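Local coordinates for acyl-homoserine-lactone synthase (Mesorhizobium sp. ORS 3359, PDB 6WNS), which catalyses formation of acyl-homoserine lactone quorum-sensing signals, using an acyl-coenzyme A donor and probably S-adenosylmethionine as the acceptor, at residues 47-51 against 70-74; 79-83 against 101-105; 139-145 against 175-181. All blocks are in the same frame, centred on the assembly; numbering follows the deposited sequence.

Interaction 1 (47-51 against 70-74)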
ATOM      1  N   ILE A  47      -2.214  13.598   6.150  1.00 35.04           N
ATOM      2  CA  ILE A  47      -3.524  13.041   5.819  1.00 35.01           C
ATOM      3  C   ILE A  47      -3.931  13.650   4.475  1.00 36.56           C
ATOM      4  O   ILE A  47      -3.685  14.820   4.237  1.00 33.04           O
ATOM      5  CB  ILE A  47      -4.520  13.259   6.990  1.00 36.18           C
ATOM      6  CG1 ILE A  47      -5.838  12.529   6.773  1.00 37.24           C
ATOM      7  CG2 ILE A  47      -4.770  14.733   7.197  1.00 36.45           C
ATOM      8  CD1 ILE A  47      -6.783  12.579   8.006  1.00 41.93           C
ATOM      9  N   ASP A  48      -4.562  12.847   3.631  1.00 33.94           N
ATOM     10  CA  ASP A  48      -4.933  13.302   2.284  1.00 36.48           C
ATOM     11  C   ASP A  48      -6.412  13.029   2.023  1.00 38.58           C
ATOM     12  O   ASP A  48      -7.184  12.583   2.919  1.00 33.54           O
ATOM     13  CB  ASP A  48      -3.984  12.728   1.235  1.00 36.63           C
ATOM     14  CG  ASP A  48      -4.212  11.272   0.896  1.00 35.18           C
ATOM     15  OD1 ASP A  48      -5.225  10.717   1.389  1.00 36.32           O
ATOM     16  OD2 ASP A  48      -3.298  10.702   0.243  1.00 37.79           O
ATOM     17  N   ALA A  49      -6.848  13.361   0.813  1.00 35.84           N
ATOM     18  CA  ALA A  49      -8.283  13.280   0.464  1.00 37.43           C
ATOM     19  C   ALA A  49      -8.785  11.843   0.541  1.00 37.30           C
ATOM     20  O   ALA A  49     -10.004  11.644   0.532  1.00 36.72           O
ATOM     21  CB  ALA A  49      -8.438  13.857  -0.929  1.00 41.60           C
ATOM     22  N   PHE A  50      -7.905  10.854   0.527  1.00 35.80           N
ATOM     23  CA  PHE A  50      -8.283   9.438   0.434  1.00 34.44           C
ATOM     24  C   PHE A  50      -8.360   8.781   1.789  1.00 39.45           C
ATOM     25  O   PHE A  50      -8.823   7.606   1.885  1.00 38.09           O
ATOM     26  CB  PHE A  50      -7.342   8.690  -0.501  1.00 39.23           C
ATOM     27  CG  PHE A  50      -7.198   9.421  -1.816  1.00 40.25           C
ATOM     28  CD1 PHE A  50      -8.307   9.670  -2.639  1.00 44.16           C
ATOM     29  CD2 PHE A  50      -5.956   9.855  -2.243  1.00 41.22           C
ATOM     30  CE1 PHE A  50      -8.155  10.358  -3.850  1.00 44.92           C
ATOM     31  CE2 PHE A  50      -5.823  10.576  -3.417  1.00 42.80           C
ATOM     32  CZ  PHE A  50      -6.911  10.773  -4.253  1.00 43.71           C
ATOM     33  N   ASP A  51      -8.007   9.519   2.843  1.00 36.76           N
ATOM     34  CA  ASP A  51      -8.159   9.000   4.213  1.00 34.56           C
ATOM     35  C   ASP A  51      -9.581   9.317   4.662  1.00 37.38           C
ATOM     36  O   ASP A  51      -9.772  10.347   5.325  1.00 35.40           O
ATOM     37  CB  ASP A  51      -7.078   9.627   5.122  1.00 33.05           C
ATOM     38  CG  ASP A  51      -5.682   9.219   4.788  1.00 32.85           C
ATOM     39  OD1 ASP A  51      -4.886  10.091   4.358  1.00 33.59           O
ATOM     40  OD2 ASP A  51      -5.425   7.981   4.829  1.00 36.11           O
ATOM     41  N   GLY A  70       3.618  -0.613   6.521  1.00 59.92           N
ATOM     42  CA  GLY A  70       2.197  -0.722   6.166  1.00 58.38           C
ATOM     43  C   GLY A  70       1.875  -0.303   4.773  1.00 54.33           C
ATOM     44  O   GLY A  70       2.796  -0.174   3.960  1.00 51.37           O
ATOM     45  N   SER A  71       0.564  -0.184   4.518  1.00 50.54           N
ATOM     46  CA  SER A  71       0.026   0.220   3.209  1.00 51.01           C
ATOM     47  C   SER A  71      -1.432   0.590   3.367  1.00 46.00           C
ATOM     48  O   SER A  71      -1.996   0.326   4.428  1.00 45.27           O
ATOM     49  CB  SER A  71       0.289  -0.859   2.173  1.00 61.51           C
ATOM     50  OG  SER A  71       0.472  -2.083   2.804  1.00 82.15           O
ATOM     51  N   ARG A  72      -1.982   1.172   2.327  1.00 44.49           N
ATOM     52  CA  ARG A  72      -3.372   1.648   2.276  1.00 42.25           C
ATOM     53  C   ARG A  72      -3.989   1.148   0.984  1.00 43.74           C
ATOM     54  O   ARG A  72      -3.274   1.022  -0.024  1.00 46.03           O
ATOM     55  CB  ARG A  72      -3.453   3.161   2.302  1.00 40.38           C
ATOM     56  CG  ARG A  72      -4.845   3.744   2.289  1.00 38.32           C
ATOM     57  CD  ARG A  72      -4.733   5.262   2.385  1.00 37.79           C
ATOM     58  NE  ARG A  72      -4.064   5.947   1.269  1.00 37.90           N
ATOM     59  CZ  ARG A  72      -4.111   7.244   1.096  1.00 36.48           C
ATOM     60  NH1 ARG A  72      -4.751   7.978   2.008  1.00 37.88           N
ATOM     61  NH2 ARG A  72      -3.551   7.827   0.030  1.00 38.03           N
ATOM     62  N   LEU A  73      -5.217   0.706   1.111  1.00 47.09           N
ATOM     63  CA  LEU A  73      -6.048   0.308  -0.047  1.00 48.28           C
ATOM     64  C   LEU A  73      -7.289   1.186  -0.054  1.00 47.11           C
ATOM     65  O   LEU A  73      -7.995   1.315   1.023  1.00 46.84           O
ATOM     66  CB  LEU A  73      -6.424  -1.155   0.112  1.00 52.69           C
ATOM     67  CG  LEU A  73      -5.318  -2.157  -0.169  1.00 54.83           C
ATOM     68  CD1 LEU A  73      -5.764  -3.554   0.210  1.00 57.96           C
ATOM     69  CD2 LEU A  73      -4.877  -2.105  -1.623  1.00 56.69           C
ATOM     70  N   VAL A  74      -7.645   1.612  -1.258  1.00 46.74           N
ATOM     71  CA  VAL A  74      -8.883   2.376  -1.544  1.00 45.15           C
ATOM     72  C   VAL A  74      -9.669   1.712  -2.672  1.00 50.41           C
ATOM     73  O   VAL A  74      -9.090   1.361  -3.698  1.00 50.50           O
ATOM     74  CB  VAL A  74      -8.450   3.799  -1.905  1.00 46.15           C
ATOM     75  CG1 VAL A  74      -9.614   4.684  -2.280  1.00 43.49           C
ATOM     76  CG2 VAL A  74      -7.691   4.428  -0.749  1.00 46.12           C
TER
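Arg72, near the middle of strand 69-75, reaches across to the turn 47-51 and carries most of this contact. Its chain leaves the strand extended, with CG anti to the backbone N (chi1 -178°), and bends only at the third torsion (64°), which brings the guanidinium end-on to Asp48. The two groups form a two-nitrogen salt bridge of nearly straight hydrogen bonds, Arg72 NH1 to Asp48 OD1 at 2.8 Å and Arg72 NH2 to Asp48 OD2 at 2.9 Å. Both oxygens lie close to the guanidinium plane, although the carboxylate is turned 35° against it. Asp48 OD1 also accepts from Phe50 N at 2.8 Å, closing an Asx turn, and this donor and Arg72 NH1 approach the oxygen from opposite faces of the carboxylate. NH1 is shared: it makes a weak, bent bond of 2.9 Å to Asp51 OD2, an oxygen that has a firmer partner in the hydroxyl of Tyr57. Asp51 OD1 uses its anti lone pair for Asp48 N. Phe50 comes over one face of the guanidinium with its CB, 3.7 Å from Arg72 NH1, while Arg72 NH2 lies at the edge of the Phe50 ring, near its plane.

Two residues on, Val74 adds an apolar touch, its CG2 4.3 Å from Phe50 CB.

With Arg105 pairing with Asp48 and Arg26 with Asp51, the type I turn from Asp48 to Asp51 carries the acids of a largely enclosed network in which acids and arginines alternate, consistent with the charged cluster that lines the active-site cleft of LuxI-type autoinducer synthases.

Interaction 2 (79-83 against 101-105)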
ATOM      1  N   PRO A  79     -13.035   7.762  -5.777  1.00 52.06           N
ATOM      2  CA  PRO A  79     -11.886   8.573  -6.161  1.00 51.21           C
ATOM      3  C   PRO A  79     -10.621   8.066  -5.473  1.00 49.56           C
ATOM      4  O   PRO A  79     -10.646   7.735  -4.297  1.00 49.02           O
ATOM      5  CB  PRO A  79     -12.256  10.007  -5.740  1.00 53.03           C
ATOM      6  CG  PRO A  79     -13.511   9.927  -4.897  1.00 53.53           C
ATOM      7  CD  PRO A  79     -14.108   8.581  -5.194  1.00 53.56           C
ATOM      8  N   HIS A  80      -9.549   7.952  -6.250  1.00 48.45           N
ATOM      9  CA  HIS A  80      -8.268   7.425  -5.760  1.00 48.85           C
ATOM     10  C   HIS A  80      -7.120   8.149  -6.481  1.00 47.09           C
ATOM     11  O   HIS A  80      -7.412   9.077  -7.271  1.00 50.82           O
ATOM     12  CB  HIS A  80      -8.269   5.912  -5.850  1.00 48.96           C
ATOM     13  CG  HIS A  80      -8.408   5.394  -7.242  1.00 50.97           C
ATOM     14  ND1 HIS A  80      -9.653   5.332  -7.866  1.00 51.82           N
ATOM     15  CD2 HIS A  80      -7.534   4.839  -8.103  1.00 55.14           C
ATOM     16  CE1 HIS A  80      -9.509   4.768  -9.062  1.00 55.70           C
ATOM     17  NE2 HIS A  80      -8.239   4.481  -9.222  1.00 55.13           N
ATOM     18  N   LEU A  81      -5.883   7.916  -6.057  1.00 45.42           N
ATOM     19  CA  LEU A  81      -4.744   8.735  -6.540  1.00 45.66           C
ATOM     20  C   LEU A  81      -4.666   8.651  -8.079  1.00 46.10           C
ATOM     21  O   LEU A  81      -4.553   9.690  -8.751  1.00 47.46           O
ATOM     22  CB  LEU A  81      -3.426   8.244  -5.947  1.00 47.00           C
ATOM     23  CG  LEU A  81      -2.223   9.096  -6.343  1.00 44.04           C
ATOM     24  CD1 LEU A  81      -2.302  10.458  -5.689  1.00 46.22           C
ATOM     25  CD2 LEU A  81      -0.942   8.434  -5.928  1.00 46.40           C
ATOM     26  N   MET A  82      -4.800   7.459  -8.594  1.00 47.46           N
ATOM     27  CA  MET A  82      -4.633   7.241 -10.057  1.00 51.76           C
ATOM     28  C   MET A  82      -5.793   7.891 -10.773  1.00 55.91           C
ATOM     29  O   MET A  82      -5.552   8.397 -11.891  1.00 61.55           O
ATOM     30  CB  MET A  82      -4.516   5.766 -10.449  1.00 55.86           C
ATOM     31  CG  MET A  82      -3.839   5.569 -11.816  1.00 60.64           C
ATOM     32  SD  MET A  82      -3.923   3.901 -12.469  1.00 61.77           S
ATOM     33  CE  MET A  82      -3.047   2.986 -11.199  1.00 61.38           C
ATOM     34  N   SER A  83      -6.983   7.918 -10.164  1.00 52.13           N
ATOM     35  CA  SER A  83      -8.153   8.503 -10.833  1.00 55.53           C
ATOM     36  C   SER A  83      -8.104  10.019 -10.733  1.00 54.87           C
ATOM     37  O   SER A  83      -8.429  10.631 -11.710  1.00 52.48           O
ATOM     38  CB  SER A  83      -9.455   7.939 -10.335  1.00 56.37           C
ATOM     39  OG  SER A  83      -9.906   8.573  -9.168  1.00 52.81           O
ATOM     40  N   PHE A 101      -8.737  -2.676  -5.984  1.00 59.67           N
ATOM     41  CA  PHE A 101      -8.461  -1.612  -4.981  1.00 55.34           C
ATOM     42  C   PHE A 101      -7.135  -0.982  -5.351  1.00 57.96           C
ATOM     43  O   PHE A 101      -6.305  -1.639  -6.001  1.00 60.75           O
ATOM     44  CB  PHE A 101      -8.444  -2.139  -3.544  1.00 56.65           C
ATOM     45  CG  PHE A 101      -9.810  -2.254  -2.892  1.00 59.51           C
ATOM     46  CD1 PHE A 101     -10.080  -1.645  -1.667  1.00 61.60           C
ATOM     47  CD2 PHE A 101     -10.852  -2.892  -3.548  1.00 61.35           C
ATOM     48  CE1 PHE A 101     -11.328  -1.778  -1.075  1.00 57.29           C
ATOM     49  CE2 PHE A 101     -12.096  -3.043  -2.950  1.00 61.31           C
ATOM     50  CZ  PHE A 101     -12.323  -2.487  -1.716  1.00 61.37           C
ATOM     51  N   GLU A 102      -6.973   0.283  -5.022  1.00 54.52           N
ATOM     52  CA  GLU A 102      -5.702   0.984  -5.331  1.00 52.73           C
ATOM     53  C   GLU A 102      -4.847   0.909  -4.075  1.00 50.54           C
ATOM     54  O   GLU A 102      -5.361   1.259  -3.017  1.00 48.57           O
ATOM     55  CB  GLU A 102      -5.944   2.407  -5.795  1.00 51.53           C
ATOM     56  CG  GLU A 102      -4.624   3.116  -5.979  1.00 49.96           C
ATOM     57  CD  GLU A 102      -4.677   4.612  -6.071  1.00 46.09           C
ATOM     58  OE1 GLU A 102      -5.237   5.223  -5.148  1.00 44.77           O
ATOM     59  OE2 GLU A 102      -4.140   5.167  -7.110  1.00 50.42           O
ATOM     60  N   TRP A 103      -3.586   0.519  -4.257  1.00 51.03           N
ATOM     61  CA  TRP A 103      -2.470   0.542  -3.281  1.00 51.58           C
ATOM     62  C   TRP A 103      -1.805   1.920  -3.274  1.00 49.31           C
ATOM     63  O   TRP A 103      -1.357   2.380  -4.365  1.00 50.86           O
ATOM     64  CB  TRP A 103      -1.474  -0.539  -3.665  1.00 52.45           C
ATOM     65  CG  TRP A 103      -0.312  -0.768  -2.758  1.00 52.89           C
ATOM     66  CD1 TRP A 103      -0.161  -0.435  -1.445  1.00 51.88           C
ATOM     67  CD2 TRP A 103       0.856  -1.528  -3.116  1.00 54.71           C
ATOM     68  NE1 TRP A 103       1.037  -0.928  -0.976  1.00 51.43           N
ATOM     69  CE2 TRP A 103       1.662  -1.621  -1.965  1.00 51.81           C
ATOM     70  CE3 TRP A 103       1.253  -2.216  -4.279  1.00 57.53           C
ATOM     71  CZ2 TRP A 103       2.883  -2.278  -1.973  1.00 56.20           C
ATOM     72  CZ3 TRP A 103       2.463  -2.860  -4.295  1.00 58.37           C
ATOM     73  CH2 TRP A 103       3.266  -2.900  -3.151  1.00 59.61           C
ATOM     74  N   THR A 104      -1.740   2.540  -2.084  1.00 47.99           N
ATOM     75  CA  THR A 104      -0.934   3.756  -1.867  1.00 48.47           C
ATOM     76  C   THR A 104      -0.167   3.575  -0.548  1.00 48.23           C
ATOM     77  O   THR A 104      -0.533   2.699   0.277  1.00 43.28           O
ATOM     78  CB  THR A 104      -1.847   4.995  -1.908  1.00 44.71           C
ATOM     79  OG1 THR A 104      -2.981   4.783  -1.055  1.00 41.54           O
ATOM     80  CG2 THR A 104      -2.350   5.320  -3.300  1.00 45.56           C
ATOM     81  N   ARG A 105       0.780   4.466  -0.298  1.00 47.19           N
ATOM     82  CA  ARG A 105       1.388   4.639   1.046  1.00 44.26           C
ATOM     83  C   ARG A 105       2.025   3.337   1.533  1.00 47.12           C
ATOM     84  O   ARG A 105       1.787   2.955   2.650  1.00 46.95           O
ATOM     85  CB  ARG A 105       0.330   5.254   1.948  1.00 39.79           C
ATOM     86  CG  ARG A 105      -0.190   6.563   1.371  1.00 41.14           C
ATOM     87  CD  ARG A 105       0.795   7.582   0.788  1.00 43.14           C
ATOM     88  NE  ARG A 105       0.120   8.876   0.605  1.00 41.32           N
ATOM     89  CZ  ARG A 105       0.094   9.815   1.545  1.00 42.29           C
ATOM     90  NH1 ARG A 105       0.968   9.766   2.537  1.00 43.81           N
ATOM     91  NH2 ARG A 105      -0.583  10.927   1.347  1.00 38.77           N
TER
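The first turn of helix 81-84 is tied to the central sheet by Glu102 of strand 100-108, whose carboxylate accepts from the amides of Leu81 and Met82 at the start of the helix. CG of Glu102 stands anti to the backbone N (chi1 175°) and the chain stays extended beyond it, which carries the carboxylate away from the strand to the helix. One oxygen serves each amide: OE1 takes Leu81 N at 2.9 Å and OE2 takes Met82 N at 2.8 Å. Both donors come on the syn side, 17° and 24° out of the carboxylate plane, and both bonds are noticeably bent.

His80 is the N-cap residue; its ring does not cap the helix but sends ND1 back to the carbonyl of Glu78. The CD2 edge of the ring faces the carboxylate, 3.5 Å from Glu102 CD, with the two planes perpendicular. CB of His80 lies 3.2 Å from Glu102 OE1. On one ring face sits Ser83 CB, while Ser83 OG, three residues after the N-cap, accepts from His80 N at 3.0 Å, the N3-to-N-cap half of a capping box. Leu81 CB and Met82 CB each lie near Glu102 OE2, and Leu81 CB also touches Thr104 CG2 at 4.1 Å; Thr104 OG1 is bonded to Arg72.

A leucine in place of Glu102 offers no acceptor to Leu81 N and Met82 N, and the helix start would probably be less firmly fixed against the sheet. First-turn N-H groups have no backbone acceptor within their own helix; by taking up two of them, one at each oxygen, Glu102 hinders rotation of its own carboxylate and holds the helix start in place.

Interaction 3 (139-145 against 175-181)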
ATOM      1  N   ARG A 139      -9.374  -8.939  -6.191  1.00 79.53           N
ATOM      2  CA  ARG A 139      -8.770  -9.906  -7.163  1.00 85.22           C
ATOM      3  C   ARG A 139      -7.548  -9.236  -7.808  1.00 82.27           C
ATOM      4  O   ARG A 139      -6.502  -9.954  -8.153  1.00 85.79           O
ATOM      5  CB  ARG A 139      -9.813 -10.308  -8.198  1.00 89.78           C
ATOM      6  CG  ARG A 139     -11.112 -10.768  -7.568  1.00 94.36           C
ATOM      7  CD  ARG A 139     -11.147 -12.269  -7.385  1.00103.44           C
ATOM      8  NE  ARG A 139     -11.123 -13.012  -8.641  1.00112.01           N
ATOM      9  CZ  ARG A 139     -12.184 -13.246  -9.415  1.00117.13           C
ATOM     10  NH1 ARG A 139     -13.368 -12.751  -9.097  1.00120.52           N
ATOM     11  NH2 ARG A 139     -12.046 -13.930 -10.534  1.00117.50           N
ATOM     12  N   GLN A 140      -7.605  -7.902  -7.934  1.00 80.42           N
ATOM     13  CA  GLN A 140      -6.433  -7.151  -8.424  1.00 76.13           C
ATOM     14  C   GLN A 140      -6.210  -5.875  -7.591  1.00 69.69           C
ATOM     15  O   GLN A 140      -7.207  -5.327  -6.964  1.00 69.32           O
ATOM     16  CB  GLN A 140      -6.601  -6.804  -9.898  1.00 79.26           C
ATOM     17  CG  GLN A 140      -6.770  -8.055 -10.785  1.00 89.26           C
ATOM     18  CD  GLN A 140      -7.154  -7.528 -12.235  1.00 93.69           C
ATOM     19  OE1 GLN A 140      -8.023  -6.774 -12.430  1.00 94.28           O
ATOM     20  NE2 GLN A 140      -6.349  -7.844 -13.249  1.00 94.86           N
ATOM     21  N   ILE A 141      -4.980  -5.342  -7.703  1.00 69.95           N
ATOM     22  CA  ILE A 141      -4.559  -4.077  -7.007  1.00 66.43           C
ATOM     23  C   ILE A 141      -3.873  -3.174  -8.033  1.00 66.01           C
ATOM     24  O   ILE A 141      -2.880  -3.737  -8.762  1.00 72.81           O
ATOM     25  CB  ILE A 141      -3.591  -4.369  -5.850  1.00 67.77           C
ATOM     26  CG1 ILE A 141      -4.274  -5.143  -4.725  1.00 67.97           C
ATOM     27  CG2 ILE A 141      -2.987  -3.055  -5.327  1.00 64.59           C
ATOM     28  CD1 ILE A 141      -3.314  -6.073  -4.005  1.00 72.35           C
ATOM     29  N   SER A 142      -4.448  -1.881  -8.162  1.00 62.01           N
ATOM     30  CA  SER A 142      -3.841  -0.851  -9.039  1.00 62.71           C
ATOM     31  C   SER A 142      -2.875  -0.018  -8.199  1.00 59.62           C
ATOM     32  O   SER A 142      -3.093   0.059  -6.965  1.00 58.07           O
ATOM     33  CB  SER A 142      -4.848  -0.007  -9.752  1.00 62.88           C
ATOM     34  OG  SER A 142      -5.637   0.732  -8.855  1.00 60.10           O
ATOM     35  N   VAL A 143      -1.813   0.518  -8.813  1.00 61.82           N
ATOM     36  CA  VAL A 143      -0.792   1.300  -8.047  1.00 58.92           C
ATOM     37  C   VAL A 143      -0.022   2.202  -9.001  1.00 60.56           C
ATOM     38  O   VAL A 143       0.255   1.846 -10.178  1.00 56.92           O
ATOM     39  CB  VAL A 143       0.128   0.348  -7.266  1.00 61.25           C
ATOM     40  CG1 VAL A 143       0.951  -0.533  -8.225  1.00 69.58           C
ATOM     41  CG2 VAL A 143       1.043   1.036  -6.272  1.00 58.69           C
ATOM     42  N   VAL A 144       0.374   3.331  -8.468  1.00 52.52           N
ATOM     43  CA  VAL A 144       1.316   4.297  -9.076  1.00 53.25           C
ATOM     44  C   VAL A 144       2.594   4.165  -8.241  1.00 57.68           C
ATOM     45  O   VAL A 144       2.504   4.305  -6.976  1.00 50.19           O
ATOM     46  CB  VAL A 144       0.742   5.732  -8.995  1.00 53.50           C
ATOM     47  CG1 VAL A 144       1.745   6.732  -9.595  1.00 53.86           C
ATOM     48  CG2 VAL A 144      -0.641   5.872  -9.641  1.00 54.52           C
ATOM     49  N   CYS A 145       3.678   3.753  -8.851  1.00 55.55           N
ATOM     50  CA  CYS A 145       4.930   3.462  -8.134  1.00 55.60           C
ATOM     51  C   CYS A 145       6.108   3.890  -9.015  1.00 58.11           C
ATOM     52  O   CYS A 145       5.925   4.234 -10.253  1.00 57.77           O
ATOM     53  CB  CYS A 145       5.003   2.000  -7.733  1.00 59.84           C
ATOM     54  SG  CYS A 145       4.908   0.972  -9.211  1.00 67.76           S
ATOM     55  N   ILE A 175       5.083   5.071 -12.773  1.00 60.17           N
ATOM     56  CA  ILE A 175       4.325   4.218 -13.740  1.00 62.67           C
ATOM     57  C   ILE A 175       3.120   3.624 -13.004  1.00 63.42           C
ATOM     58  O   ILE A 175       3.126   3.520 -11.746  1.00 63.74           O
ATOM     59  CB  ILE A 175       5.243   3.177 -14.398  1.00 67.92           C
ATOM     60  CG1 ILE A 175       4.577   2.509 -15.621  1.00 68.12           C
ATOM     61  CG2 ILE A 175       5.756   2.158 -13.379  1.00 68.84           C
ATOM     62  CD1 ILE A 175       5.551   2.120 -16.707  1.00 75.14           C
ATOM     63  N   ALA A 176       2.037   3.393 -13.737  1.00 65.28           N
ATOM     64  CA  ALA A 176       0.832   2.702 -13.256  1.00 60.42           C
ATOM     65  C   ALA A 176       0.877   1.205 -13.593  1.00 68.75           C
ATOM     66  O   ALA A 176       1.200   0.816 -14.778  1.00 69.56           O
ATOM     67  CB  ALA A 176      -0.352   3.404 -13.843  1.00 61.74           C
ATOM     68  N   LEU A 177       0.525   0.372 -12.611  1.00 68.70           N
ATOM     69  CA  LEU A 177       0.507  -1.115 -12.713  1.00 68.65           C
ATOM     70  C   LEU A 177      -0.859  -1.665 -12.296  1.00 70.05           C
ATOM     71  O   LEU A 177      -1.507  -1.059 -11.395  1.00 64.54           O
ATOM     72  CB  LEU A 177       1.527  -1.618 -11.699  1.00 70.38           C
ATOM     73  CG  LEU A 177       2.974  -1.786 -12.125  1.00 74.47           C
ATOM     74  CD1 LEU A 177       3.398  -0.965 -13.330  1.00 75.72           C
ATOM     75  CD2 LEU A 177       3.822  -1.557 -10.925  1.00 68.57           C
ATOM     76  N   LEU A 178      -1.267  -2.815 -12.851  1.00 73.77           N
ATOM     77  CA  LEU A 178      -2.411  -3.632 -12.337  1.00 70.84           C
ATOM     78  C   LEU A 178      -1.906  -5.015 -11.888  1.00 73.06           C
ATOM     79  O   LEU A 178      -1.326  -5.725 -12.721  1.00 79.46           O
ATOM     80  CB  LEU A 178      -3.478  -3.743 -13.421  1.00 73.87           C
ATOM     81  CG  LEU A 178      -4.736  -4.475 -12.948  1.00 75.60           C
ATOM     82  CD1 LEU A 178      -5.376  -3.669 -11.822  1.00 70.34           C
ATOM     83  CD2 LEU A 178      -5.727  -4.739 -14.084  1.00 78.54           C
ATOM     84  N   ILE A 179      -2.038  -5.354 -10.601  1.00 71.24           N
ATOM     85  CA  ILE A 179      -1.396  -6.551  -9.975  1.00 76.92           C
ATOM     86  C   ILE A 179      -2.469  -7.606  -9.752  1.00 78.19           C
ATOM     87  O   ILE A 179      -3.491  -7.250  -9.148  1.00 79.41           O
ATOM     88  CB  ILE A 179      -0.674  -6.164  -8.659  1.00 74.05           C
ATOM     89  CG1 ILE A 179       0.559  -5.300  -8.940  1.00 76.46           C
ATOM     90  CG2 ILE A 179      -0.258  -7.398  -7.864  1.00 79.75           C
ATOM     91  CD1 ILE A 179       0.916  -4.327  -7.819  1.00 70.42           C
ATOM     92  N   ASP A 180      -2.262  -8.842 -10.252  1.00 83.82           N
ATOM     93  CA  ASP A 180      -3.104  -9.999  -9.861  1.00 87.90           C
ATOM     94  C   ASP A 180      -2.671 -10.416  -8.413  1.00 87.09           C
ATOM     95  O   ASP A 180      -1.515 -10.708  -8.079  1.00 92.72           O
ATOM     96  CB  ASP A 180      -3.007 -11.175 -10.848  1.00 94.56           C
ATOM     97  CG  ASP A 180      -3.539 -10.793 -12.210  1.00 97.37           C
ATOM     98  OD1 ASP A 180      -4.283  -9.765 -12.279  1.00 99.50           O
ATOM     99  OD2 ASP A 180      -3.253 -11.569 -13.190  1.00118.79           O
ATOM    100  N   VAL A 181      -3.780 -10.625  -7.635  1.00 84.39           N
ATOM    101  CA  VAL A 181      -3.771 -11.204  -6.257  1.00 85.17           C
ATOM    102  C   VAL A 181      -3.972 -12.715  -6.416  1.00 91.83           C
ATOM    103  O   VAL A 181      -5.111 -13.141  -6.508  1.00 96.36           O
ATOM    104  CB  VAL A 181      -4.848 -10.558  -5.358  1.00 80.69           C
ATOM    105  CG1 VAL A 181      -4.808 -11.110  -3.946  1.00 81.19           C
ATOM    106  CG2 VAL A 181      -4.750  -9.036  -5.320  1.00 75.52           C
TER
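Gln140 and Asp180 lie side by side, pointing the same way, on one face of the antiparallel pair that strands 140-146 and 174-180 form within the mixed central sheet, between strands 100-108 and 160-162. Their amide and carboxylate planes are 28° apart, and Gln140 NE2 gives a hydrogen bond of 3.0 Å to Asp180 OD1, which is met nearly along its C-O axis. CG of Gln140 is placed beside its backbone N (chi1 -59°), which stands the extended chain up next to Asp180 and lays its amide against Leu178; Leu178 CD2 is 3.3 Å from Gln140 NE2.

The other face is apolar. Val143 and Leu177 run alongside one another, Val143 CG1 3.7 Å from Leu177 CB, and the same methyl also packs on Ile179 CD1 at 3.8 Å, the two side chains lying at a slant. Ile141 meets Val181 at about a right angle, Ile141 CD1 against Val181 CG2 at 3.5 Å. Trp103 reaches Ile141 and Val143, while Leu160 reaches Leu177 and Ile179.

Between the two faces runs the backbone ladder. Ile141-Ile179, Val143-Leu177 and Cys145-Ile175 are its hydrogen-bonded pairs, alternating with the non-hydrogen-bonded pairs Gln140-Asp180, Ser142-Leu178 and Val144-Ala176. A further bond, Val181 N to Arg139 O at 2.9 Å, extends the pairing past the strand end. The main chain therefore supplies most of the polar bonding across the contact, whereas the side chains divide into a face with one amide-carboxylate bond and a face held by van der Waals packing.

Overall arrangement
The three contacts follow one another along the chain and share the mixed central sheet, in which strands 69-75, 100-108, 140-146 and 174-180 are successive neighbours. Centres of interactions 1 and 2 are about 8 Å apart, those of 2 and 3 about 10 Å, and those of 1 and 3 about 15 Å. Interactions 1 and 2 attach a loop turn and a short helix to adjoining antiparallel strands and meet through Arg72 with Thr104 and the backbone bond of Val74 with Glu102. Backbone bonds of Phe101 and Trp103 with Ser142 join interaction 2 to interaction 3, which adds strand 174-180 beyond 140-146. This arrangement fits the acetyltransferase-like fold of autoinducer synthases.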